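Local coordinates for hypothetical protein TTHA0227 (PDB 2EJQ) that is of unknown function but binds metal ions and is probably a zincin-like metallopeptidase, at residues A[8-13]-A[87-92]; A[28-33]-A[68-73]. The protein carries 1 engineered substitution. One frame throughout, in Å; residues are numbered along the deposited sequence.

Contact 1. Residues A[8-13]-A[87-92]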
ATOM      1  N   GLU A   8       3.281   4.216  13.011  1.00 50.44           N
ATOM      2  CA  GLU A   8       2.209   4.482  13.959  1.00 52.41           C
ATOM      3  C   GLU A   8       1.055   5.268  13.320  1.00 53.24           C
ATOM      4  O   GLU A   8      -0.108   5.067  13.654  1.00 47.13           O
ATOM      5  CB  GLU A   8       2.794   5.256  15.145  1.00 57.92           C
ATOM      6  CG  GLU A   8       1.886   5.394  16.341  1.00 70.48           C
ATOM      7  CD  GLU A   8       2.623   5.958  17.541  1.00 82.28           C
ATOM      8  OE1 GLU A   8       3.576   5.294  18.014  1.00 83.59           O
ATOM      9  OE2 GLU A   8       2.253   7.064  18.004  1.00 82.69           O
ATOM     10  N   LEU A   9       1.383   6.179  12.410  1.00 48.41           N
ATOM     11  CA  LEU A   9       0.360   6.972  11.741  1.00 46.41           C
ATOM     12  C   LEU A   9      -0.429   6.077  10.788  1.00 47.80           C
ATOM     13  O   LEU A   9      -1.659   6.165  10.705  1.00 43.12           O
ATOM     14  CB  LEU A   9       1.005   8.109  10.948  1.00 43.16           C
ATOM     15  CG  LEU A   9       0.083   8.939  10.055  1.00 47.02           C
ATOM     16  CD1 LEU A   9      -1.025   9.581  10.896  1.00 45.30           C
ATOM     17  CD2 LEU A   9       0.906   9.995   9.329  1.00 48.64           C
ATOM     18  N   VAL A  10       0.291   5.219  10.071  1.00 41.71           N
ATOM     19  CA  VAL A  10      -0.318   4.302   9.119  1.00 44.47           C
ATOM     20  C   VAL A  10      -1.327   3.378   9.807  1.00 46.46           C
ATOM     21  O   VAL A  10      -2.445   3.198   9.331  1.00 45.40           O
ATOM     22  CB  VAL A  10       0.754   3.448   8.430  1.00 39.53           C
ATOM     23  CG1 VAL A  10       0.101   2.307   7.665  1.00 34.54           C
ATOM     24  CG2 VAL A  10       1.579   4.319   7.495  1.00 42.24           C
ATOM     25  N   GLU A  11      -0.927   2.806  10.933  1.00 43.89           N
ATOM     26  CA  GLU A  11      -1.788   1.901  11.677  1.00 52.28           C
ATOM     27  C   GLU A  11      -3.017   2.614  12.243  1.00 51.90           C
ATOM     28  O   GLU A  11      -4.120   2.049  12.277  1.00 53.70           O
ATOM     29  CB  GLU A  11      -1.007   1.273  12.827  1.00 50.56           C
ATOM     30  CG  GLU A  11       0.265   0.557  12.399  1.00 56.07           C
ATOM     31  CD  GLU A  11       1.020  -0.066  13.566  1.00 59.15           C
ATOM     32  OE1 GLU A  11       1.195   0.619  14.595  1.00 57.86           O
ATOM     33  OE2 GLU A  11       1.449  -1.235  13.452  1.00 60.95           O
ATOM     34  N   ARG A  12      -2.814   3.852  12.697  1.00 48.98           N
ATOM     35  CA  ARG A  12      -3.889   4.630  13.291  1.00 49.65           C
ATOM     36  C   ARG A  12      -4.933   4.954  12.211  1.00 53.02           C
ATOM     37  O   ARG A  12      -6.136   4.847  12.458  1.00 50.02           O
ATOM     38  CB  ARG A  12      -3.300   5.901  13.941  1.00 49.96           C
ATOM     39  CG  ARG A  12      -4.307   6.955  14.380  1.00 55.12           C
ATOM     40  CD  ARG A  12      -3.721   8.304  14.503  1.00 60.14           C
ATOM     41  NE  ARG A  12      -4.437   9.274  13.686  1.00 68.01           N
ATOM     42  CZ  ARG A  12      -3.911  10.395  13.223  1.00 66.76           C
ATOM     43  NH1 ARG A  12      -2.678  10.689  13.509  1.00 77.96           N
ATOM     44  NH2 ARG A  12      -4.621  11.206  12.456  1.00 69.98           N
ATOM     45  N   LEU A  13      -4.473   5.328  11.018  1.00 48.61           N
ATOM     46  CA  LEU A  13      -5.380   5.623   9.910  1.00 47.13           C
ATOM     47  C   LEU A  13      -5.995   4.320   9.380  1.00 48.47           C
ATOM     48  O   LEU A  13      -7.187   4.271   9.055  1.00 47.93           O
ATOM     49  CB  LEU A  13      -4.627   6.349   8.783  1.00 46.71           C
ATOM     50  CG  LEU A  13      -4.095   7.761   9.060  1.00 51.80           C
ATOM     51  CD1 LEU A  13      -3.305   8.267   7.859  1.00 47.12           C
ATOM     52  CD2 LEU A  13      -5.247   8.698   9.359  1.00 39.96           C
ATOM     53  N   ALA A  87      -2.680  13.419   5.358  1.00 46.12           N
ATOM     54  CA  ALA A  87      -3.418  13.474   4.108  1.00 41.49           C
ATOM     55  C   ALA A  87      -2.795  12.558   3.063  1.00 46.10           C
ATOM     56  O   ALA A  87      -3.511  11.879   2.332  1.00 44.09           O
ATOM     57  CB  ALA A  87      -3.465  14.894   3.593  1.00 36.13           C
ATOM     58  N   GLU A  88      -1.466  12.536   2.998  1.00 42.17           N
ATOM     59  CA  GLU A  88      -0.760  11.702   2.027  1.00 43.48           C
ATOM     60  C   GLU A  88      -0.877  10.188   2.305  1.00 43.06           C
ATOM     61  O   GLU A  88      -1.055   9.404   1.382  1.00 43.72           O
ATOM     62  CB  GLU A  88       0.712  12.116   1.966  1.00 48.51           C
ATOM     63  CG  GLU A  88       0.948  13.563   1.525  1.00 55.83           C
ATOM     64  CD  GLU A  88       0.856  13.749   0.016  1.00 56.24           C
ATOM     65  OE1 GLU A  88       0.937  12.743  -0.717  1.00 60.25           O
ATOM     66  OE2 GLU A  88       0.724  14.906  -0.441  1.00 60.25           O
ATOM     67  N   VAL A  89      -0.778   9.782   3.565  1.00 36.74           N
ATOM     68  CA  VAL A  89      -0.904   8.374   3.921  1.00 42.79           C
ATOM     69  C   VAL A  89      -2.352   7.908   3.667  1.00 47.98           C
ATOM     70  O   VAL A  89      -2.598   6.840   3.094  1.00 40.38           O
ATOM     71  CB  VAL A  89      -0.566   8.144   5.414  1.00 39.40           C
ATOM     72  CG1 VAL A  89      -0.937   6.736   5.818  1.00 42.26           C
ATOM     73  CG2 VAL A  89       0.919   8.372   5.654  1.00 39.79           C
ATOM     74  N   TRP A  90      -3.302   8.724   4.106  1.00 43.27           N
ATOM     75  CA  TRP A  90      -4.714   8.431   3.931  1.00 41.87           C
ATOM     76  C   TRP A  90      -5.005   8.085   2.477  1.00 42.70           C
ATOM     77  O   TRP A  90      -5.496   7.003   2.158  1.00 45.93           O
ATOM     78  CB  TRP A  90      -5.539   9.644   4.352  1.00 41.91           C
ATOM     79  CG  TRP A  90      -7.018   9.467   4.203  1.00 48.48           C
ATOM     80  CD1 TRP A  90      -7.822  10.039   3.257  1.00 51.56           C
ATOM     81  CD2 TRP A  90      -7.884   8.747   5.082  1.00 44.91           C
ATOM     82  NE1 TRP A  90      -9.137   9.729   3.500  1.00 50.03           N
ATOM     83  CE2 TRP A  90      -9.204   8.933   4.614  1.00 52.99           C
ATOM     84  CE3 TRP A  90      -7.673   7.959   6.222  1.00 45.83           C
ATOM     85  CZ2 TRP A  90     -10.308   8.370   5.252  1.00 46.92           C
ATOM     86  CZ3 TRP A  90      -8.770   7.400   6.854  1.00 52.98           C
ATOM     87  CH2 TRP A  90     -10.072   7.607   6.365  1.00 51.77           C
ATOM     88  N   GLU A  91      -4.674   9.018   1.601  1.00 40.39           N
ATOM     89  CA  GLU A  91      -4.881   8.884   0.168  1.00 43.24           C
ATOM     90  C   GLU A  91      -4.196   7.654  -0.444  1.00 42.93           C
ATOM     91  O   GLU A  91      -4.799   6.911  -1.214  1.00 39.39           O
ATOM     92  CB  GLU A  91      -4.401  10.174  -0.509  1.00 39.99           C
ATOM     93  CG  GLU A  91      -4.621  10.255  -2.006  1.00 51.75           C
ATOM     94  CD  GLU A  91      -6.085  10.067  -2.393  1.00 61.05           C
ATOM     95  OE1 GLU A  91      -6.956  10.674  -1.719  1.00 55.03           O
ATOM     96  OE2 GLU A  91      -6.357   9.317  -3.367  1.00 55.13           O
ATOM     97  N   THR A  92      -2.936   7.434  -0.091  1.00 42.91           N
ATOM     98  CA  THR A  92      -2.183   6.296  -0.628  1.00 41.44           C
ATOM     99  C   THR A  92      -2.785   4.948  -0.201  1.00 43.04           C
ATOM    100  O   THR A  92      -2.963   4.044  -1.008  1.00 38.90           O
ATOM    101  CB  THR A  92      -0.721   6.373  -0.186  1.00 41.55           C
ATOM    102  OG1 THR A  92      -0.154   7.604  -0.657  1.00 40.18           O
ATOM    103  CG2 THR A  92       0.074   5.205  -0.740  1.00 42.37           C
TER
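This is a helix-helix packing contact in a zincin-like metallopeptidase fold. It joins helix 3-16 to the first turns of helix 85-105, the helix that further on carries an HExxH pattern. The short segments cross at -55°, with their axes 10.0 Å apart at closest approach. Val89 is the central side chain. Its CG1 is anti to the backbone N and its CG2 anti to the carbonyl carbon, so the two methyls serve different neighbours. Val89 CG1 meets Leu13 CD1 at 3.5 Å, which is tighter than usual for two carbons. The same CG1 also lies 3.9 Å from Val10 CG2, and these two valines cross at about a right angle. Val89 CG2 takes the tip of Leu9, with CD2 of Leu9 4.0 Å away. Leu13 splits its two methyls. While CD1 sits on Val89, CD2 comes obliquely to the indole of Trp90, 4.0 Å from CE3. The Trp90 CG is anti to the backbone N (chi1 179°), which brings the six-membered part of the ring beside Leu13. At the border, Arg12 forms a salt bridge with Glu86. Phe75 of helix 72-78 touches Val89, and Met93 touches Val10 and Leu13. No hydrogen bond joins the two segments. The helices are held here by methyl and ring packing, with the charged pair at the periphery.

Contact 2. Residues A[28-33]-A[68-73]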
ATOM      1  N   VAL A  28      -1.480  -4.122   5.779  1.00 45.75           N
ATOM      2  CA  VAL A  28      -0.583  -3.115   5.251  1.00 43.59           C
ATOM      3  C   VAL A  28       0.863  -3.347   5.716  1.00 44.49           C
ATOM      4  O   VAL A  28       1.124  -3.534   6.908  1.00 41.86           O
ATOM      5  CB  VAL A  28      -1.041  -1.715   5.724  1.00 45.82           C
ATOM      6  CG1 VAL A  28      -0.155  -0.623   5.118  1.00 44.97           C
ATOM      7  CG2 VAL A  28      -2.513  -1.502   5.352  1.00 51.77           C
ATOM      8  N   HIS A  29       1.794  -3.349   4.766  1.00 41.77           N
ATOM      9  CA  HIS A  29       3.218  -3.512   5.066  1.00 38.35           C
ATOM     10  C   HIS A  29       3.920  -2.155   4.908  1.00 40.88           C
ATOM     11  O   HIS A  29       3.703  -1.450   3.925  1.00 42.50           O
ATOM     12  CB  HIS A  29       3.877  -4.509   4.101  1.00 41.79           C
ATOM     13  CG  HIS A  29       3.528  -5.942   4.361  1.00 48.17           C
ATOM     14  ND1 HIS A  29       3.575  -6.504   5.617  1.00 47.57           N
ATOM     15  CD2 HIS A  29       3.165  -6.939   3.518  1.00 47.88           C
ATOM     16  CE1 HIS A  29       3.257  -7.784   5.538  1.00 44.62           C
ATOM     17  NE2 HIS A  29       3.004  -8.073   4.274  1.00 45.51           N
ATOM     18  N   VAL A  30       4.759  -1.781   5.863  1.00 39.91           N
ATOM     19  CA  VAL A  30       5.471  -0.515   5.747  1.00 43.28           C
ATOM     20  C   VAL A  30       6.966  -0.771   5.643  1.00 46.03           C
ATOM     21  O   VAL A  30       7.547  -1.452   6.484  1.00 48.60           O
ATOM     22  CB  VAL A  30       5.209   0.415   6.950  1.00 43.89           C
ATOM     23  CG1 VAL A  30       6.014   1.693   6.799  1.00 39.70           C
ATOM     24  CG2 VAL A  30       3.733   0.736   7.042  1.00 49.26           C
ATOM     25  N   PHE A  31       7.582  -0.233   4.599  1.00 46.50           N
ATOM     26  CA  PHE A  31       9.009  -0.414   4.391  1.00 48.47           C
ATOM     27  C   PHE A  31       9.724   0.922   4.488  1.00 55.18           C
ATOM     28  O   PHE A  31       9.173   1.962   4.105  1.00 55.01           O
ATOM     29  CB  PHE A  31       9.270  -1.054   3.026  1.00 49.54           C
ATOM     30  CG  PHE A  31       8.556  -2.354   2.832  1.00 53.25           C
ATOM     31  CD1 PHE A  31       7.249  -2.380   2.352  1.00 49.34           C
ATOM     32  CD2 PHE A  31       9.166  -3.555   3.189  1.00 54.40           C
ATOM     33  CE1 PHE A  31       6.559  -3.578   2.231  1.00 56.41           C
ATOM     34  CE2 PHE A  31       8.478  -4.770   3.073  1.00 53.96           C
ATOM     35  CZ  PHE A  31       7.171  -4.778   2.593  1.00 49.58           C
ATOM     36  N   PRO A  32      10.964   0.914   5.008  1.00 52.76           N
ATOM     37  CA  PRO A  32      11.769   2.131   5.164  1.00 50.50           C
ATOM     38  C   PRO A  32      12.317   2.653   3.841  1.00 49.85           C
ATOM     39  O   PRO A  32      12.581   3.848   3.689  1.00 51.53           O
ATOM     40  CB  PRO A  32      12.915   1.684   6.075  1.00 50.05           C
ATOM     41  CG  PRO A  32      12.422   0.387   6.709  1.00 53.44           C
ATOM     42  CD  PRO A  32      11.674  -0.247   5.573  1.00 54.25           C
ATOM     43  N   GLU A  33      12.497   1.753   2.883  1.00 47.20           N
ATOM     44  CA  GLU A  33      13.074   2.144   1.607  1.00 49.24           C
ATOM     45  C   GLU A  33      12.152   2.947   0.702  1.00 51.16           C
ATOM     46  O   GLU A  33      10.927   2.971   0.884  1.00 42.59           O
ATOM     47  CB  GLU A  33      13.576   0.913   0.842  1.00 54.52           C
ATOM     48  CG  GLU A  33      14.583   0.046   1.588  1.00 63.92           C
ATOM     49  CD  GLU A  33      13.929  -0.848   2.635  1.00 71.99           C
ATOM     50  OE1 GLU A  33      12.753  -1.233   2.444  1.00 71.34           O
ATOM     51  OE2 GLU A  33      14.597  -1.181   3.638  1.00 74.32           O
ATOM     52  N   ILE A  68      -1.028  -4.310   1.019  1.00 48.29           N
ATOM     53  CA  ILE A  68      -0.838  -2.946   0.566  1.00 47.26           C
ATOM     54  C   ILE A  68       0.566  -2.632   1.121  1.00 42.10           C
ATOM     55  O   ILE A  68       0.843  -2.885   2.296  1.00 44.61           O
ATOM     56  CB  ILE A  68      -1.852  -1.972   1.198  1.00 42.62           C
ATOM     57  CG1 ILE A  68      -3.257  -2.291   0.670  1.00 41.11           C
ATOM     58  CG2 ILE A  68      -1.433  -0.521   0.888  1.00 40.03           C
ATOM     59  CD1 ILE A  68      -4.368  -1.437   1.278  1.00 33.53           C
ATOM     60  N   ALA A  69       1.464  -2.135   0.286  1.00 40.51           N
ATOM     61  CA  ALA A  69       2.797  -1.788   0.761  1.00 33.18           C
ATOM     62  C   ALA A  69       2.959  -0.274   0.719  1.00 41.06           C
ATOM     63  O   ALA A  69       2.482   0.375  -0.211  1.00 39.99           O
ATOM     64  CB  ALA A  69       3.850  -2.445  -0.113  1.00 37.43           C
ATOM     65  N   LEU A  70       3.611   0.279   1.739  1.00 40.16           N
ATOM     66  CA  LEU A  70       3.881   1.709   1.801  1.00 41.86           C
ATOM     67  C   LEU A  70       5.403   1.868   1.856  1.00 44.86           C
ATOM     68  O   LEU A  70       6.091   1.099   2.532  1.00 43.83           O
ATOM     69  CB  LEU A  70       3.226   2.344   3.034  1.00 44.43           C
ATOM     70  CG  LEU A  70       1.701   2.560   3.008  1.00 50.33           C
ATOM     71  CD1 LEU A  70       1.254   3.264   4.280  1.00 46.49           C
ATOM     72  CD2 LEU A  70       1.317   3.393   1.811  1.00 52.52           C
ATOM     73  N   TYR A  71       5.930   2.849   1.128  1.00 39.26           N
ATOM     74  CA  TYR A  71       7.367   3.079   1.095  1.00 40.96           C
ATOM     75  C   TYR A  71       7.689   4.402   1.784  1.00 41.27           C
ATOM     76  O   TYR A  71       7.511   5.471   1.204  1.00 39.06           O
ATOM     77  CB  TYR A  71       7.836   3.095  -0.358  1.00 39.20           C
ATOM     78  CG  TYR A  71       7.507   1.804  -1.075  1.00 47.15           C
ATOM     79  CD1 TYR A  71       8.152   0.618  -0.732  1.00 50.05           C
ATOM     80  CD2 TYR A  71       6.510   1.755  -2.054  1.00 42.52           C
ATOM     81  CE1 TYR A  71       7.817  -0.580  -1.334  1.00 49.43           C
ATOM     82  CE2 TYR A  71       6.169   0.558  -2.662  1.00 51.22           C
ATOM     83  CZ  TYR A  71       6.825  -0.607  -2.294  1.00 50.49           C
ATOM     84  OH  TYR A  71       6.479  -1.806  -2.870  1.00 47.54           O
ATOM     85  N   TYR A  72       8.158   4.320   3.025  1.00 39.59           N
ATOM     86  CA  TYR A  72       8.499   5.512   3.785  1.00 43.58           C
ATOM     87  C   TYR A  72       9.530   6.380   3.066  1.00 42.17           C
ATOM     88  O   TYR A  72       9.421   7.604   3.064  1.00 36.61           O
ATOM     89  CB  TYR A  72       9.014   5.123   5.169  1.00 45.91           C
ATOM     90  CG  TYR A  72       9.453   6.300   6.011  1.00 46.64           C
ATOM     91  CD1 TYR A  72       8.544   7.288   6.384  1.00 47.12           C
ATOM     92  CD2 TYR A  72      10.778   6.423   6.441  1.00 44.27           C
ATOM     93  CE1 TYR A  72       8.936   8.367   7.163  1.00 50.39           C
ATOM     94  CE2 TYR A  72      11.186   7.503   7.225  1.00 44.05           C
ATOM     95  CZ  TYR A  72      10.256   8.472   7.585  1.00 53.51           C
ATOM     96  OH  TYR A  72      10.620   9.530   8.391  1.00 49.51           O
ATOM     97  N   GLY A  73      10.517   5.748   2.440  1.00 41.75           N
ATOM     98  CA  GLY A  73      11.535   6.504   1.729  1.00 43.30           C
ATOM     99  C   GLY A  73      10.980   7.341   0.587  1.00 47.30           C
ATOM    100  O   GLY A  73      11.483   8.432   0.302  1.00 45.39           O
TER
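With CG anti to the carbonyl carbon in both (chi1 -56° and -58°), Phe31 and Tyr71 lie side by side; their pairing across the strands sets the shared face. CD1 of Phe31 lies 4.1 Å from CE1 of Tyr71, and CE1 of Phe31 is 3.8 Å from CB of Ala69, at the edge of the Phe31 ring. Val28, Val30, Ile68 and Leu70 point to the other face. There Val28 CG1, anti to its backbone N, comes 4.2 Å from Leu70 CD1. This face is covered by helices 3-16 and 85-105. Strand 27-31 is an outer strand of a three-stranded mixed sheet, parallel to the central strand 67-71, which has antiparallel 47-50 on its other side. His29 gives its N-H to Ile68 O at 2.7 Å and accepts from Leu70 N through its own O at 2.8 Å. Phe31 repeats the pattern: its N donates to Leu70 O at 2.9 Å, and its O accepts from Tyr72 N. All four bonds lie nearly along the C=O axes of their acceptors. Tyr71 occupies the N-cap position before helix 72-78, so the last of these bonds uses an N-H in the first turn of that helix. A weak bond of 3.2 Å follows from Gly73 N to Glu33 O. That oxygen also lies 3.3 Å from Tyr71 CB, near the plane of the ring. Tyr71 OH is hydrogen-bonded to Glu48 of strand 47-50. Backbone bonding thus fixes the parallel register and carries it into the start of the helix, where the Tyr72 N-H is well bonded and the Gly73 N-H only weakly.

Contact 1 packs directly against the apolar face of contact 2. Val10 of contact 1 bridges to it: CG2 lies 3.4 Å from Leu70 CD1, and CG1 3.9 Å from Val28 CG1. From helix 85-105, Thr92 CG2 reaches Leu70 CD2 at 3.4 Å. The two helices therefore share one layer under the sheet, with contact centres about 11 Å apart. Ile68 of contact 2 touches Glu96 of the HExxH pattern, a probable zincin metal site with no metal bound here. Magnesium has been seen at Leu76 and Ala79 in a structure of this protein, though none is bound to this chain. This site lies nearer contact 2: the side chains of Tyr72 and Leu76 are about 3 Å apart at their nearest atoms.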